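Local coordinates for protein glucuronoarabinoxylan endo-1,4-beta-xylanase (Clostridium papyrosolvens, PDB 4FMV) that probably cuts internal beta-1,4 linkages of glucuronoarabinoxylan as a GH30 subfamily 8 endoxylanase with altered substrate specificity, this chain being its catalytic barrel with an attached beta-strand region, at residues F181-S186 and M214-Y219; F161-A166 and A193-N198; A24-I29 and W266-N271. One frame throughout, in Å; residues are numbered along the deposited sequence.

Interaction 1. Residues F181-S186 and M214-Y219; sequences FLKNMS and MAYPLY
Tyr216 lies with one face under the aliphatic chain of Lys183 and one corner against Phe181. Lys183 CD stands over the centre of the phenol ring, 3.6 Å from the centroid, a CH-pi contact, while Tyr219 N, from the helix that Tyr216 precedes as N-cap residue, lies over the opposite face toward the rim. The lysine chain bends at chi2 and slides past Tyr216 in the opposite direction; its CE also sits over the middle of the Phe181 ring. Phe181 CG is anti to its backbone N (chi1 -162°), on a CB that points toward 214-219. Phe181 CZ lies 3.5 Å from Tyr216 CD2, the two planes at 87°. At the edge of the Phe181 ring, Phe181 CE2 meets Met214 O at 3.4 Å. Around Ala215 the fit is looser: its CB points away from 181-186 and the residue is partly exposed, its carbonyl O only approaching Lys183 CE at 3.9 Å. Two loops that follow neighbouring barrel strands, 172-178 and 201-205, are joined here, and Phe181 and Tyr216 both rest on Leu202. Lys183 NZ bonds to Phe181 O at 2.8 Å and to Asn213 O; Tyr216 OH is 2.7 Å from Ser186 OG and hydrogen-bonds Asp187. The ammonium thus probably has its charge eased by two backbone carbonyls, its long distance from the phenol ring leaving at most a weak cation-pi attraction.

Interaction 2. Residues F161-A166 and A193-N198; sequences FMKNNA and ATALDN
Asn198 CG, anti to its carbonyl carbon (chi1 -70°), starts the carboxamide toward Met162, whose own chain curls at chi2 and chi3 (chi3 -69°) and so brings CE back to 3.6 Å from Asn198 O. The two residues therefore clasp each other. Asn198 ND2 donates to Met162 O over 2.8 Å, nearly straight at 169°, with the acceptor in the amide plane. Beside this bond the helices touch through small groups: Ala195 CB packs against Met162 CB at 4.0 Å and equally against Lys163 CG. Ala166, just past the end of helix 155-164, meets Asn198 CB with its own CB at 4.1 Å. Toward the exposed side, the methyl CG2 of Thr194 lies 3.8 Å from Lys163 O. Helix 155-164 is thereby laid against helix 193-198 on the outside of the barrel, and Met162 continues inward to Val173 and Ala175 of strand 172-178. Lys163 NZ forms a salt bridge with Asp192, whose other carboxylate oxygen accepts from Ala195 N in the first turn of helix 193-198. Chemically, a side-chain amide serves a carbonyl in the last turn of one helix, and one carboxylate probably balances the lysine charge while steadying the start of the other.

Interaction 3. Residues A24-I29 and W266-N271; sequences AWCGTI and WITWPN
Cys26 SG is lodged among Ile267, Thr268 and Trp269, where it accepts a weak hydrogen bond from Thr268 N, 3.6 Å long and fairly straight at 164°. The sulfur also lies at the edge of the Trp269 indole, 3.6 Å from NE1 and near the ring plane, a sulfur-aromatic contact made beside the ring and not over it. Trp25 O meets another part of that edge, 3.4 Å from Trp269 CZ2. Cysteine and threonine are further linked by a water that donates to Cys26 O and hydrogen-bonds Thr268 OG1. Nearby, the indoles of Trp25 and Trp266 cross obliquely, with Trp25 CE3 at 3.8 Å from Trp266 CZ3, and Ala24 O reaches Trp266 CE3 near the plane of that ring at 3.5 Å. Separately, Ile29 and Ile267 cross at about a right angle, their CD1 methyls 3.8 Å apart.

The next shell positions the tryptophans. Trp266 CG takes the crowded position between backbone N and carbonyl carbon (chi1 59°), and further out the CH2 of its indole lies over the centre of the Trp269 ring. Trp266 NE1 donates to Asn271 OD1 at 2.9 Å, with the donor above the carbonyl plane, which helps fix the rotation of the indole.

Trp88 packs edge-to-face with Trp25, and Asn72 hydrogen-bonds the backbone of Gly27 and Ile29. The two loops follow strands 11-22 and 261-266, the parallel pair where the last strand of the (beta/alpha)8 barrel meets the first, at the strand ends where glycosidases of this fold carry their active site. Ile267 packs on Val33 and Leu37 of helix 31-40.

Overall arrangement
All three contacts join pieces of the (beta/alpha)8 barrel, and along the chain the segments of interactions 1 and 2 alternate: 161-166, 181-186, 193-198, 214-219. Their centres are 17 Å apart, and helices 183-190 and 193-198, one from each contact, follow each other after strand 172-178. Interaction 1 lies in loops leading from adjacent strands into helices, interaction 2 between helices on the outer layer. Interaction 3 brackets both in sequence. Its centre lies 29 Å from that of interaction 1, across the chain's centre, and 32 Å from that of interaction 2. Interactions 1 and 2 thus join parts near in sequence, while interaction 3 joins loops at the seam where the first and last barrel strands pair.

Interaction 1. Residues F181-S186 and M214-Y219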
ATOM      1  N   PHE A 181      -6.341  11.393   0.280  1.00  6.80           N
ATOM      2  CA  PHE A 181      -6.532  11.129   1.708  1.00 10.70           C
ATOM      3  C   PHE A 181      -7.328  12.298   2.303  1.00 11.75           C
ATOM      4  O   PHE A 181      -7.081  12.731   3.425  1.00 12.92           O
ATOM      5  CB  PHE A 181      -5.166  10.990   2.409  1.00 10.89           C
ATOM      6  CG  PHE A 181      -5.223  10.294   3.762  1.00  9.43           C
ATOM      7  CD1 PHE A 181      -6.349   9.603   4.159  1.00  7.37           C
ATOM      8  CD2 PHE A 181      -4.141  10.358   4.634  1.00  8.40           C
ATOM      9  CE1 PHE A 181      -6.393   8.958   5.381  1.00  8.66           C
ATOM     10  CE2 PHE A 181      -4.179   9.709   5.859  1.00  8.14           C
ATOM     11  CZ  PHE A 181      -5.307   9.013   6.232  1.00  9.64           C
ATOM     12  N   LEU A 182      -8.276  12.818   1.541  1.00 10.06           N
ATOM     13  CA  LEU A 182      -9.095  13.911   2.050  1.00 12.31           C
ATOM     14  C   LEU A 182     -10.016  13.354   3.133  1.00 12.32           C
ATOM     15  O   LEU A 182     -10.809  12.416   2.892  1.00  8.50           O
ATOM     16  CB  LEU A 182      -9.895  14.567   0.913  1.00 12.50           C
ATOM     17  CG  LEU A 182      -9.056  15.246  -0.177  1.00 15.57           C
ATOM     18  CD1 LEU A 182      -9.940  15.924  -1.265  1.00 18.16           C
ATOM     19  CD2 LEU A 182      -8.084  16.248   0.424  1.00 14.28           C
ATOM     20  N   LYS A 183      -9.910  13.941   4.326  1.00 11.36           N
ATOM     21  CA  LYS A 183     -10.574  13.401   5.496  1.00 11.36           C
ATOM     22  C   LYS A 183     -12.076  13.561   5.403  1.00  8.44           C
ATOM     23  O   LYS A 183     -12.796  12.876   6.104  1.00  9.30           O
ATOM     24  CB  LYS A 183     -10.051  14.048   6.797  1.00 10.74           C
ATOM     25  CG  LYS A 183      -8.515  14.008   6.927  1.00 13.68           C
ATOM     26  CD  LYS A 183      -7.917  12.625   6.604  1.00 11.17           C
ATOM     27  CE  LYS A 183      -6.375  12.601   6.800  1.00  5.03           C
ATOM     28  NZ  LYS A 183      -5.644  13.434   5.770  1.00  5.72           N
ATOM     29  N   ASN A 184     -12.560  14.464   4.559  1.00  8.56           N
ATOM     30  CA  ASN A 184     -14.003  14.646   4.484  1.00 10.18           C
ATOM     31  C   ASN A 184     -14.665  13.403   3.873  1.00 10.08           C
ATOM     32  O   ASN A 184     -15.847  13.128   4.093  1.00  9.11           O
ATOM     33  CB  ASN A 184     -14.389  15.954   3.761  1.00 10.01           C
ATOM     34  CG  ASN A 184     -14.051  15.937   2.272  1.00 14.30           C
ATOM     35  OD1 ASN A 184     -13.240  15.134   1.798  1.00 15.38           O
ATOM     36  ND2 ASN A 184     -14.657  16.852   1.531  1.00 12.45           N
ATOM     37  N   MET A 185     -13.884  12.641   3.118  1.00  9.11           N
ATOM     38  CA  MET A 185     -14.392  11.448   2.484  1.00  8.53           C
ATOM     39  C   MET A 185     -14.559  10.301   3.507  1.00 13.57           C
ATOM     40  O   MET A 185     -15.479   9.480   3.370  1.00 13.13           O
ATOM     41  CB  MET A 185     -13.459  11.047   1.329  1.00 10.99           C
ATOM     42  CG  MET A 185     -14.048  10.074   0.307  1.00 10.71           C
ATOM     43  SD  MET A 185     -15.461  10.733  -0.620  1.00 14.67           S
ATOM     44  CE  MET A 185     -16.546   9.337  -0.440  1.00  4.71           C
ATOM     45  N   SER A 186     -13.618  10.175   4.454  1.00 11.45           N
ATOM     46  CA  SER A 186     -13.692   9.127   5.487  1.00  9.06           C
ATOM     47  C   SER A 186     -14.313   9.474   6.845  1.00 13.18           C
ATOM     48  O   SER A 186     -14.744   8.568   7.589  1.00 14.04           O
ATOM     49  CB  SER A 186     -12.287   8.606   5.764  1.00  9.67           C
ATOM     50  OG  SER A 186     -11.344   9.669   5.845  1.00 10.41           O
ATOM     51  N   MET A 214      -0.823  13.276   6.362  1.00 13.45           N
ATOM     52  CA  MET A 214      -0.697  11.823   6.435  1.00 11.15           C
ATOM     53  C   MET A 214      -1.133  11.290   7.798  1.00 12.02           C
ATOM     54  O   MET A 214      -1.495  10.117   7.923  1.00 14.13           O
ATOM     55  CB  MET A 214       0.735  11.384   6.129  1.00 10.92           C
ATOM     56  CG  MET A 214       1.189  11.691   4.704  1.00 13.14           C
ATOM     57  SD  MET A 214       2.890  11.160   4.350  1.00 12.30           S
ATOM     58  CE  MET A 214       3.146  11.921   2.728  1.00  8.15           C
ATOM     59  N   ALA A 215      -1.061  12.133   8.827  1.00 12.30           N
ATOM     60  CA  ALA A 215      -1.547  11.769  10.159  1.00 12.32           C
ATOM     61  C   ALA A 215      -3.069  11.922  10.183  1.00 13.01           C
ATOM     62  O   ALA A 215      -3.622  12.829   9.556  1.00 12.56           O
ATOM     63  CB  ALA A 215      -0.899  12.675  11.239  1.00 20.45           C
ATOM     64  N   TYR A 216      -3.754  11.047  10.899  1.00 13.37           N
ATOM     65  CA  TYR A 216      -5.216  11.079  10.900  1.00 14.73           C
ATOM     66  C   TYR A 216      -5.704  10.842  12.320  1.00 14.10           C
ATOM     67  O   TYR A 216      -6.031   9.727  12.658  1.00 12.52           O
ATOM     68  CB  TYR A 216      -5.774   9.988   9.964  1.00  9.50           C
ATOM     69  CG  TYR A 216      -7.226  10.139   9.560  1.00  8.55           C
ATOM     70  CD1 TYR A 216      -8.030  11.170  10.070  1.00  9.23           C
ATOM     71  CD2 TYR A 216      -7.801   9.241   8.681  1.00  7.41           C
ATOM     72  CE1 TYR A 216      -9.370  11.293   9.686  1.00 10.94           C
ATOM     73  CE2 TYR A 216      -9.138   9.354   8.296  1.00  9.70           C
ATOM     74  CZ  TYR A 216      -9.911  10.373   8.797  1.00 11.81           C
ATOM     75  OH  TYR A 216     -11.228  10.462   8.384  1.00 13.23           O
ATOM     76  N   PRO A 217      -5.720  11.885  13.164  1.00 15.21           N
ATOM     77  CA  PRO A 217      -6.129  11.687  14.564  1.00 13.96           C
ATOM     78  C   PRO A 217      -7.472  10.971  14.742  1.00 13.38           C
ATOM     79  O   PRO A 217      -7.593  10.102  15.615  1.00 15.95           O
ATOM     80  CB  PRO A 217      -6.232  13.116  15.095  1.00 15.33           C
ATOM     81  CG  PRO A 217      -5.197  13.856  14.301  1.00 17.16           C
ATOM     82  CD  PRO A 217      -5.247  13.259  12.918  1.00 16.06           C
ATOM     83  N   LEU A 218      -8.485  11.328  13.965  1.00 12.31           N
ATOM     84  CA  LEU A 218      -9.790  10.692  14.173  1.00 14.04           C
ATOM     85  C   LEU A 218      -9.718   9.178  13.919  1.00 11.50           C
ATOM     86  O   LEU A 218     -10.266   8.374  14.679  1.00 11.13           O
ATOM     87  CB  LEU A 218     -10.857  11.315  13.277  1.00 16.29           C
ATOM     88  CG  LEU A 218     -12.248  10.729  13.486  1.00 16.31           C
ATOM     89  CD1 LEU A 218     -12.670  10.859  14.950  1.00 18.05           C
ATOM     90  CD2 LEU A 218     -13.266  11.407  12.576  1.00 17.35           C
ATOM     91  N   TYR A 219      -9.021   8.780  12.865  1.00 10.03           N
ATOM     92  CA  TYR A 219      -8.845   7.350  12.626  1.00 10.71           C
ATOM     93  C   TYR A 219      -8.138   6.692  13.801  1.00 13.46           C
ATOM     94  O   TYR A 219      -8.565   5.636  14.267  1.00 16.55           O
ATOM     95  CB  TYR A 219      -8.057   7.058  11.343  1.00 11.16           C
ATOM     96  CG  TYR A 219      -7.607   5.609  11.311  1.00 11.08           C
ATOM     97  CD1 TYR A 219      -8.484   4.601  10.911  1.00 10.17           C
ATOM     98  CD2 TYR A 219      -6.324   5.247  11.710  1.00 11.23           C
ATOM     99  CE1 TYR A 219      -8.089   3.274  10.896  1.00 10.01           C
ATOM    100  CE2 TYR A 219      -5.910   3.913  11.698  1.00  9.38           C
ATOM    101  CZ  TYR A 219      -6.804   2.942  11.298  1.00 11.01           C
ATOM    102  OH  TYR A 219      -6.425   1.631  11.296  1.00 15.49           O
TER

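Interaction 2. Residues F161-A166 and A193-N198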
ATOM      1  N   PHE A 161     -23.881   3.650   1.709  1.00 10.89           N
ATOM      2  CA  PHE A 161     -23.521   2.295   1.315  1.00  8.40           C
ATOM      3  C   PHE A 161     -22.845   1.553   2.471  1.00 11.62           C
ATOM      4  O   PHE A 161     -23.154   0.376   2.770  1.00 13.27           O
ATOM      5  CB  PHE A 161     -22.590   2.322   0.099  1.00  7.66           C
ATOM      6  CG  PHE A 161     -22.312   0.961  -0.462  1.00  8.43           C
ATOM      7  CD1 PHE A 161     -23.143   0.411  -1.412  1.00 10.05           C
ATOM      8  CD2 PHE A 161     -21.243   0.220  -0.004  1.00  9.68           C
ATOM      9  CE1 PHE A 161     -22.899  -0.857  -1.911  1.00  8.87           C
ATOM     10  CE2 PHE A 161     -20.997  -1.027  -0.497  1.00 10.48           C
ATOM     11  CZ  PHE A 161     -21.835  -1.567  -1.449  1.00 10.84           C
ATOM     12  N   MET A 162     -21.900   2.232   3.105  1.00  8.22           N
ATOM     13  CA  MET A 162     -21.223   1.684   4.281  1.00 11.23           C
ATOM     14  C   MET A 162     -22.177   1.308   5.424  1.00 13.41           C
ATOM     15  O   MET A 162     -21.966   0.283   6.075  1.00 13.49           O
ATOM     16  CB  MET A 162     -20.122   2.625   4.780  1.00 11.20           C
ATOM     17  CG  MET A 162     -18.886   2.721   3.856  1.00 10.10           C
ATOM     18  SD  MET A 162     -18.032   1.152   3.504  1.00 11.60           S
ATOM     19  CE  MET A 162     -17.319   0.766   5.116  1.00 15.43           C
ATOM     20  N   LYS A 163     -23.214   2.111   5.693  1.00 13.63           N
ATOM     21  CA  LYS A 163     -24.200   1.694   6.713  1.00 12.77           C
ATOM     22  C   LYS A 163     -25.135   0.575   6.251  1.00 15.79           C
ATOM     23  O   LYS A 163     -25.296  -0.432   6.935  1.00 17.25           O
ATOM     24  CB  LYS A 163     -25.061   2.871   7.228  1.00 12.55           C
ATOM     25  CG  LYS A 163     -24.302   3.909   8.028  1.00 13.76           C
ATOM     26  CD  LYS A 163     -25.233   5.019   8.533  1.00 14.80           C
ATOM     27  CE  LYS A 163     -26.073   4.551   9.726  1.00 10.42           C
ATOM     28  NZ  LYS A 163     -26.447   5.702  10.649  1.00  9.20           N
ATOM     29  N   ASN A 164     -25.777   0.780   5.105  1.00 13.39           N
ATOM     30  CA  ASN A 164     -26.874  -0.090   4.678  1.00 15.07           C
ATOM     31  C   ASN A 164     -26.559  -1.289   3.818  1.00 13.72           C
ATOM     32  O   ASN A 164     -27.356  -2.205   3.724  1.00 12.18           O
ATOM     33  CB  ASN A 164     -27.937   0.766   4.010  1.00 16.20           C
ATOM     34  CG  ASN A 164     -28.399   1.861   4.926  1.00 19.23           C
ATOM     35  OD1 ASN A 164     -28.503   1.640   6.132  1.00 21.64           O
ATOM     36  ND2 ASN A 164     -28.636   3.050   4.387  1.00 18.25           N
ATOM     37  N   ASN A 165     -25.371  -1.296   3.239  1.00 11.31           N
ATOM     38  CA  ASN A 165     -24.987  -2.270   2.215  1.00 12.81           C
ATOM     39  C   ASN A 165     -23.759  -3.100   2.584  1.00 14.31           C
ATOM     40  O   ASN A 165     -23.735  -4.319   2.392  1.00 16.19           O
ATOM     41  CB  ASN A 165     -24.943  -1.670   0.797  1.00 13.73           C
ATOM     42  CG  ASN A 165     -26.265  -1.046   0.402  1.00 15.12           C
ATOM     43  OD1 ASN A 165     -26.390   0.174   0.391  1.00 15.86           O
ATOM     44  ND2 ASN A 165     -27.281  -1.886   0.103  1.00 13.37           N
ATOM     45  N   ALA A 166     -22.685  -2.400   2.912  1.00 12.42           N
ATOM     46  CA  ALA A 166     -21.371  -3.015   3.115  1.00 13.07           C
ATOM     47  C   ALA A 166     -21.322  -4.154   4.145  1.00 13.82           C
ATOM     48  O   ALA A 166     -20.449  -5.014   4.078  1.00 16.06           O
ATOM     49  CB  ALA A 166     -20.351  -1.943   3.447  1.00 11.57           C
ATOM     50  N   ALA A 193     -21.184   4.663  14.041  1.00 12.64           N
ATOM     51  CA  ALA A 193     -20.890   3.370  14.655  1.00 16.46           C
ATOM     52  C   ALA A 193     -21.124   2.175  13.718  1.00 14.66           C
ATOM     53  O   ALA A 193     -20.327   1.229  13.686  1.00 14.72           O
ATOM     54  CB  ALA A 193     -21.685   3.211  15.975  1.00 19.55           C
ATOM     55  N   THR A 194     -22.215   2.218  12.962  1.00 13.87           N
ATOM     56  CA  THR A 194     -22.538   1.153  12.015  1.00 13.14           C
ATOM     57  C   THR A 194     -21.565   1.123  10.840  1.00 14.90           C
ATOM     58  O   THR A 194     -21.017   0.073  10.496  1.00 17.40           O
ATOM     59  CB  THR A 194     -23.998   1.278  11.484  1.00 15.12           C
ATOM     60  OG1 THR A 194     -24.916   1.260  12.583  1.00 16.45           O
ATOM     61  CG2 THR A 194     -24.328   0.129  10.567  1.00 15.41           C
ATOM     62  N   ALA A 195     -21.354   2.268  10.204  1.00 14.15           N
ATOM     63  CA  ALA A 195     -20.390   2.355   9.107  1.00  9.76           C
ATOM     64  C   ALA A 195     -19.000   1.894   9.555  1.00 13.27           C
ATOM     65  O   ALA A 195     -18.324   1.136   8.854  1.00 10.17           O
ATOM     66  CB  ALA A 195     -20.329   3.776   8.573  1.00  7.61           C
ATOM     67  N   LEU A 196     -18.574   2.360  10.725  1.00 12.42           N
ATOM     68  CA  LEU A 196     -17.270   2.000  11.255  1.00 13.45           C
ATOM     69  C   LEU A 196     -17.154   0.477  11.423  1.00 14.22           C
ATOM     70  O   LEU A 196     -16.118  -0.109  11.113  1.00 14.99           O
ATOM     71  CB  LEU A 196     -17.026   2.716  12.583  1.00 14.14           C
ATOM     72  CG  LEU A 196     -15.703   2.431  13.316  1.00 16.15           C
ATOM     73  CD1 LEU A 196     -14.479   2.706  12.434  1.00 16.48           C
ATOM     74  CD2 LEU A 196     -15.651   3.246  14.605  1.00 17.80           C
ATOM     75  N   ASP A 197     -18.223  -0.148  11.908  1.00 15.36           N
ATOM     76  CA  ASP A 197     -18.284  -1.602  12.068  1.00 18.72           C
ATOM     77  C   ASP A 197     -18.110  -2.307  10.736  1.00 19.29           C
ATOM     78  O   ASP A 197     -17.517  -3.400  10.656  1.00 18.73           O
ATOM     79  CB  ASP A 197     -19.626  -2.028  12.659  1.00 23.37           C
ATOM     80  CG  ASP A 197     -19.577  -2.176  14.156  1.00 32.97           C
ATOM     81  OD1 ASP A 197     -18.457  -2.282  14.697  1.00 36.50           O
ATOM     82  OD2 ASP A 197     -20.652  -2.189  14.793  1.00 37.35           O
ATOM     83  N   ASN A 198     -18.667  -1.696   9.693  1.00 16.04           N
ATOM     84  CA  ASN A 198     -18.637  -2.289   8.364  1.00 16.10           C
ATOM     85  C   ASN A 198     -17.353  -1.992   7.584  1.00 13.22           C
ATOM     86  O   ASN A 198     -17.172  -2.513   6.495  1.00 18.17           O
ATOM     87  CB  ASN A 198     -19.882  -1.886   7.557  1.00 14.17           C
ATOM     88  CG  ASN A 198     -21.138  -2.540   8.080  1.00 16.23           C
ATOM     89  OD1 ASN A 198     -21.071  -3.542   8.805  1.00 14.13           O
ATOM     90  ND2 ASN A 198     -22.297  -1.976   7.731  1.00 15.55           N
TER

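Interaction 3. Residues A24-I29 and W266-N271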
ATOM      1  N   ALA A  24      -3.596  -3.892 -11.878  1.00  7.72           N
ATOM      2  CA  ALA A  24      -4.684  -3.254 -12.645  1.00  7.26           C
ATOM      3  C   ALA A  24      -4.266  -2.924 -14.066  1.00  8.06           C
ATOM      4  O   ALA A  24      -3.207  -2.351 -14.279  1.00 11.68           O
ATOM      5  CB  ALA A  24      -5.143  -1.955 -11.941  1.00  4.94           C
ATOM      6  N   TRP A  25      -5.097  -3.300 -15.034  1.00 10.37           N
ATOM      7  CA  TRP A  25      -4.847  -3.034 -16.456  1.00 10.35           C
ATOM      8  C   TRP A  25      -3.517  -3.599 -16.977  1.00 12.31           C
ATOM      9  O   TRP A  25      -3.017  -3.165 -18.011  1.00 13.52           O
ATOM     10  CB  TRP A  25      -4.915  -1.532 -16.742  1.00 11.22           C
ATOM     11  CG  TRP A  25      -6.316  -0.975 -16.759  1.00 14.95           C
ATOM     12  CD1 TRP A  25      -7.340  -1.334 -17.609  1.00 16.82           C
ATOM     13  CD2 TRP A  25      -6.848   0.046 -15.899  1.00 13.89           C
ATOM     14  NE1 TRP A  25      -8.468  -0.601 -17.314  1.00 16.00           N
ATOM     15  CE2 TRP A  25      -8.190   0.261 -16.284  1.00 14.24           C
ATOM     16  CE3 TRP A  25      -6.315   0.814 -14.843  1.00  8.41           C
ATOM     17  CZ2 TRP A  25      -9.016   1.213 -15.645  1.00 15.04           C
ATOM     18  CZ3 TRP A  25      -7.140   1.755 -14.217  1.00 11.57           C
ATOM     19  CH2 TRP A  25      -8.474   1.935 -14.616  1.00 12.90           C
ATOM     20  N   CYS A  26      -2.965  -4.588 -16.282  1.00  9.96           N
ATOM     21  CA  CYS A  26      -1.730  -5.260 -16.727  1.00 10.31           C
ATOM     22  C   CYS A  26      -1.995  -6.545 -17.504  1.00 14.49           C
ATOM     23  O   CYS A  26      -1.060  -7.309 -17.808  1.00 18.22           O
ATOM     24  CB  CYS A  26      -0.794  -5.517 -15.542  1.00  9.91           C
ATOM     25  SG  CYS A  26      -0.299  -3.962 -14.775  1.00 10.42           S
ATOM     26  N   GLY A  27      -3.267  -6.818 -17.777  1.00 12.64           N
ATOM     27  CA  GLY A  27      -3.643  -8.094 -18.360  1.00 13.39           C
ATOM     28  C   GLY A  27      -3.161  -9.216 -17.448  1.00 13.32           C
ATOM     29  O   GLY A  27      -3.261  -9.121 -16.212  1.00  7.94           O
ATOM     30  N   THR A  28      -2.635 -10.274 -18.063  1.00 12.41           N
ATOM     31  CA  THR A  28      -2.050 -11.381 -17.326  1.00 13.94           C
ATOM     32  C   THR A  28      -0.549 -11.169 -17.226  1.00 15.99           C
ATOM     33  O   THR A  28       0.169 -11.257 -18.231  1.00 13.16           O
ATOM     34  CB  THR A  28      -2.353 -12.697 -18.043  1.00 14.59           C
ATOM     35  OG1 THR A  28      -3.771 -12.797 -18.205  1.00 14.42           O
ATOM     36  CG2 THR A  28      -1.827 -13.921 -17.252  1.00 13.01           C
ATOM     37  N   ILE A  29      -0.073 -10.902 -16.005  1.00 15.23           N
ATOM     38  CA  ILE A  29       1.343 -10.634 -15.786  1.00 12.26           C
ATOM     39  C   ILE A  29       2.143 -11.959 -15.835  1.00 12.86           C
ATOM     40  O   ILE A  29       1.640 -13.011 -15.400  1.00 11.46           O
ATOM     41  CB  ILE A  29       1.554  -9.894 -14.465  1.00 10.09           C
ATOM     42  CG1 ILE A  29       0.802  -8.542 -14.496  1.00 10.17           C
ATOM     43  CG2 ILE A  29       3.011  -9.694 -14.205  1.00 10.45           C
ATOM     44  CD1 ILE A  29       1.029  -7.613 -13.257  1.00  6.94           C
ATOM     45  N   TRP A 266       0.251   0.632 -10.635  1.00  8.21           N
ATOM     46  CA  TRP A 266       0.370  -0.523 -11.513  1.00  6.35           C
ATOM     47  C   TRP A 266       1.779  -0.960 -11.935  1.00 11.24           C
ATOM     48  O   TRP A 266       2.744  -0.177 -11.925  1.00  9.68           O
ATOM     49  CB  TRP A 266      -0.548  -0.349 -12.741  1.00  7.35           C
ATOM     50  CG  TRP A 266      -0.285   0.873 -13.582  1.00 10.75           C
ATOM     51  CD1 TRP A 266       0.790   1.734 -13.505  1.00 12.66           C
ATOM     52  CD2 TRP A 266      -1.131   1.384 -14.624  1.00 13.96           C
ATOM     53  NE1 TRP A 266       0.662   2.737 -14.446  1.00 12.79           N
ATOM     54  CE2 TRP A 266      -0.508   2.547 -15.140  1.00 14.37           C
ATOM     55  CE3 TRP A 266      -2.351   0.969 -15.167  1.00 15.90           C
ATOM     56  CZ2 TRP A 266      -1.064   3.289 -16.179  1.00 14.53           C
ATOM     57  CZ3 TRP A 266      -2.911   1.712 -16.199  1.00 17.32           C
ATOM     58  CH2 TRP A 266      -2.262   2.857 -16.698  1.00 17.35           C
ATOM     59  N   ILE A 267       1.890  -2.241 -12.302  1.00 10.59           N
ATOM     60  CA  ILE A 267       3.196  -2.856 -12.467  1.00 10.03           C
ATOM     61  C   ILE A 267       3.826  -2.678 -13.844  1.00 11.65           C
ATOM     62  O   ILE A 267       4.884  -2.043 -13.939  1.00 13.26           O
ATOM     63  CB  ILE A 267       3.223  -4.350 -12.070  1.00 11.18           C
ATOM     64  CG1 ILE A 267       2.982  -4.509 -10.561  1.00  8.14           C
ATOM     65  CG2 ILE A 267       4.564  -4.949 -12.446  1.00  6.66           C
ATOM     66  CD1 ILE A 267       2.420  -5.894 -10.168  1.00  6.54           C
ATOM     67  N   THR A 268       3.245  -3.195 -14.924  1.00 10.12           N
ATOM     68  CA  THR A 268       4.100  -3.118 -16.102  1.00  9.88           C
ATOM     69  C   THR A 268       3.659  -1.947 -16.963  1.00  8.85           C
ATOM     70  O   THR A 268       3.089  -2.115 -18.037  1.00 10.29           O
ATOM     71  CB  THR A 268       3.853  -4.422 -16.905  1.00 15.95           C
ATOM     72  OG1 THR A 268       2.435  -4.667 -16.981  1.00 10.95           O
ATOM     73  CG2 THR A 268       4.481  -5.627 -16.172  1.00 12.52           C
ATOM     74  N   TRP A 269       4.232  -0.807 -16.608  1.00 10.25           N
ATOM     75  CA  TRP A 269       3.950   0.497 -17.206  1.00 12.82           C
ATOM     76  C   TRP A 269       5.188   1.351 -16.980  1.00 13.73           C
ATOM     77  O   TRP A 269       5.896   1.109 -16.011  1.00 17.29           O
ATOM     78  CB  TRP A 269       2.722   1.111 -16.543  1.00 11.54           C
ATOM     79  CG  TRP A 269       1.453   0.391 -16.900  1.00 15.22           C
ATOM     80  CD1 TRP A 269       0.869  -0.651 -16.230  1.00 16.47           C
ATOM     81  CD2 TRP A 269       0.609   0.670 -18.021  1.00 17.88           C
ATOM     82  NE1 TRP A 269      -0.285  -1.044 -16.875  1.00 18.19           N
ATOM     83  CE2 TRP A 269      -0.475  -0.239 -17.968  1.00 18.93           C
ATOM     84  CE3 TRP A 269       0.660   1.603 -19.064  1.00 19.97           C
ATOM     85  CZ2 TRP A 269      -1.488  -0.244 -18.919  1.00 19.90           C
ATOM     86  CZ3 TRP A 269      -0.351   1.593 -20.012  1.00 22.83           C
ATOM     87  CH2 TRP A 269      -1.409   0.679 -19.931  1.00 22.19           C
ATOM     88  N   PRO A 270       5.426   2.372 -17.815  1.00 14.26           N
ATOM     89  CA  PRO A 270       6.568   3.280 -17.625  1.00 15.86           C
ATOM     90  C   PRO A 270       6.581   4.028 -16.282  1.00 16.49           C
ATOM     91  O   PRO A 270       7.662   4.238 -15.722  1.00 14.42           O
ATOM     92  CB  PRO A 270       6.399   4.283 -18.764  1.00 18.29           C
ATOM     93  CG  PRO A 270       5.694   3.492 -19.851  1.00 19.39           C
ATOM     94  CD  PRO A 270       4.746   2.592 -19.109  1.00 17.71           C
ATOM     95  N   ASN A 271       5.416   4.435 -15.777  1.00 13.81           N
ATOM     96  CA  ASN A 271       5.358   5.053 -14.445  1.00 13.43           C
ATOM     97  C   ASN A 271       5.148   3.968 -13.395  1.00 12.08           C
ATOM     98  O   ASN A 271       4.918   4.257 -12.215  1.00 11.09           O
ATOM     99  CB  ASN A 271       4.284   6.142 -14.350  1.00 12.87           C
ATOM    100  CG  ASN A 271       2.894   5.627 -14.647  1.00 14.77           C
ATOM    101  OD1 ASN A 271       2.730   4.609 -15.314  1.00 14.09           O
ATOM    102  ND2 ASN A 271       1.877   6.337 -14.156  1.00 17.40           N
TER
HETATM  103  O   HOH W   1       1.629  -7.091 -18.200  1.00 21.75           O